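Local coordinates for probable enoyl-CoA hydratase/isomerase (Pseudomonas aeruginosa PAO1, PDB 5WYD) that takes part in biosynthesis of the diffusible signal factor DSF as a crotonase-family protein, probably an enoyl-CoA hydratase/isomerase with hydro-lyase activity, at the interface of chains A and B. Sequence-based numbering; all coordinates share one arbitrary frame. Chains: chain A/B, Probable enoyl-CoA hydratase/isomerase.

The interface of chains A and B. Residues chain A 111, 132-133, 223, 226-227, 230; chain B 162, 167-168, 171, 175.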
# COMPACT_ATOMS: atom_id res chain seq x y z
N VAL A 111 9.60 25.87 0.09
CA VAL A 111 8.92 25.79 -1.19
C VAL A 111 9.90 26.06 -2.33
O VAL A 111 10.75 26.94 -2.26
CB VAL A 111 7.73 26.76 -1.24
CG1 VAL A 111 8.23 28.15 -1.08
CG2 VAL A 111 7.00 26.62 -2.55
N ASP A 132 7.94 22.43 -6.46
CA ASP A 132 6.55 22.46 -6.01
C ASP A 132 5.65 23.23 -6.97
O ASP A 132 4.54 22.77 -7.28
CB ASP A 132 6.45 23.10 -4.63
CG ASP A 132 7.27 22.40 -3.62
OD1 ASP A 132 7.37 21.15 -3.67
OD2 ASP A 132 7.78 23.09 -2.74
N ILE A 133 6.06 24.40 -7.44
CA ILE A 133 5.18 25.25 -8.22
C ILE A 133 5.90 25.62 -9.51
O ILE A 133 7.11 25.84 -9.53
CB ILE A 133 4.80 26.52 -7.44
CG1 ILE A 133 4.37 26.14 -6.03
CG2 ILE A 133 3.65 27.25 -8.12
CD1 ILE A 133 4.12 27.30 -5.12
N LYS A 223 4.77 20.71 4.31
CA LYS A 223 5.07 20.28 2.94
C LYS A 223 5.11 18.77 2.77
O LYS A 223 4.54 18.27 1.79
CB LYS A 223 6.40 20.88 2.50
CG LYS A 223 6.81 20.53 1.07
CD LYS A 223 8.17 21.12 0.77
CE LYS A 223 8.61 20.91 -0.68
NZ LYS A 223 8.86 19.50 -1.04
N ILE A 226 1.48 17.24 2.24
CA ILE A 226 0.88 17.35 0.92
C ILE A 226 1.44 16.26 0.03
O ILE A 226 0.71 15.61 -0.71
CB ILE A 226 1.16 18.74 0.32
CG1 ILE A 226 0.57 19.82 1.24
CG2 ILE A 226 0.63 18.79 -1.12
CD1 ILE A 226 0.82 21.22 0.79
N GLN A 227 2.73 15.98 0.18
CA GLN A 227 3.37 14.98 -0.66
C GLN A 227 3.27 13.59 -0.07
O GLN A 227 3.88 12.66 -0.61
CB GLN A 227 4.84 15.35 -0.85
CG GLN A 227 5.00 16.67 -1.50
CD GLN A 227 6.45 17.00 -1.80
OE1 GLN A 227 6.74 17.70 -2.76
NE2 GLN A 227 7.37 16.44 -1.02
N ARG A 230 2.11 10.51 -2.35
CA ARG A 230 3.05 9.79 -3.21
C ARG A 230 3.58 8.55 -2.51
O ARG A 230 3.82 7.52 -3.14
CB ARG A 230 4.22 10.66 -3.64
CG ARG A 230 3.84 12.00 -4.12
CD ARG A 230 5.06 12.73 -4.60
NE ARG A 230 4.69 14.05 -5.06
CZ ARG A 230 5.50 14.89 -5.68
NH1 ARG A 230 6.74 14.53 -5.95
NH2 ARG A 230 5.08 16.09 -6.04
N PRO B 162 -4.89 18.67 -2.31
CA PRO B 162 -4.12 18.21 -3.48
C PRO B 162 -4.82 17.12 -4.26
O PRO B 162 -4.43 16.82 -5.39
CB PRO B 162 -2.81 17.72 -2.86
CG PRO B 162 -3.14 17.44 -1.46
CD PRO B 162 -4.18 18.40 -1.05
N GLU B 167 -1.23 18.85 -6.34
CA GLU B 167 -0.29 19.36 -5.36
C GLU B 167 0.10 20.81 -5.62
O GLU B 167 0.20 21.61 -4.67
CB GLU B 167 0.96 18.49 -5.35
CG GLU B 167 0.70 17.09 -4.89
CD GLU B 167 1.98 16.33 -4.67
OE1 GLU B 167 1.99 15.09 -4.83
OE2 GLU B 167 3.00 16.99 -4.38
N GLY B 168 0.36 21.16 -6.87
CA GLY B 168 0.89 22.49 -7.15
C GLY B 168 -0.05 23.59 -6.69
O GLY B 168 0.31 24.43 -5.86
N LYS B 171 -0.44 23.63 -2.89
CA LYS B 171 0.67 24.22 -2.16
C LYS B 171 0.59 25.74 -2.12
O LYS B 171 0.85 26.37 -1.08
CB LYS B 171 1.97 23.76 -2.80
CG LYS B 171 2.16 22.28 -2.60
CD LYS B 171 3.45 21.76 -3.19
CE LYS B 171 3.65 20.27 -2.95
NZ LYS B 171 4.90 19.81 -3.62
N LEU B 175 0.64 26.83 1.37
CA LEU B 175 1.99 27.33 1.62
C LEU B 175 2.13 28.81 1.30
O LEU B 175 2.83 29.51 2.03
CB LEU B 175 3.04 26.51 0.86
CG LEU B 175 3.59 25.26 1.61
CD1 LEU B 175 2.53 24.40 2.19
CD2 LEU B 175 4.49 24.44 0.70
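The side-chain amine NZ of B:Lys171 is gripped by two acceptors of chain A and lies near a third, weaker one of its own chain. Carboxylate oxygen OD1 of A:Asp132 takes a hydrogen bond from B:Lys171 NZ at 2.8 Å, also a salt bridge, and is met from above the carboxylate plane. The amide OE1 of A:Gln227 accepts from B:Lys171 NZ at 2.9 Å, again with the donor out of the carbonyl plane. From the same helix, 167-176, B:Glu167 offers OE2 at a weak 3.5 Å from B:Lys171 NZ. B:Lys171 reaches these groups with CG beside its backbone N (chi1 -67°) and the rest of its chain fully extended, crossing A:Asp132 at about a right angle. Its methylenes are packed by chain A: CD touches CB of A:Asp132, while B:Lys171 CG lies 3.8 Å from CD1 of A:Ile226. That methyl also meets CD1 of B:Leu175 tip to tip, and the CG2 branch of A:Ile226 rests against the ring of B:Pro162. A:Lys223 NZ, from the same chain as the aspartate, forms a longer salt bridge to A:Asp132 OD1 (3.4 Å) and may help keep it ionised. Beside the lysine, A:Arg230 holds B:Glu167 side-on with two nitrogens, one to each oxygen. NE gives a nearly straight bond (171° at H) to the syn lone pair of OE1, in the guanidinium plane. The guanidinium and carboxylate planes are turned 41° apart, and the second bond is more bent: A:Arg230 NH2 meets B:Glu167 OE2 at 2.8 Å from above the carboxylate plane. Chains A and B are copies within a deposited hexamer, so this patch may serve oligomer assembly. B:Glu167 OE2 forms a corner shared by A:Arg230 NH2 and, weakly, B:Lys171 NZ, probably both charged and 4.4 Å apart.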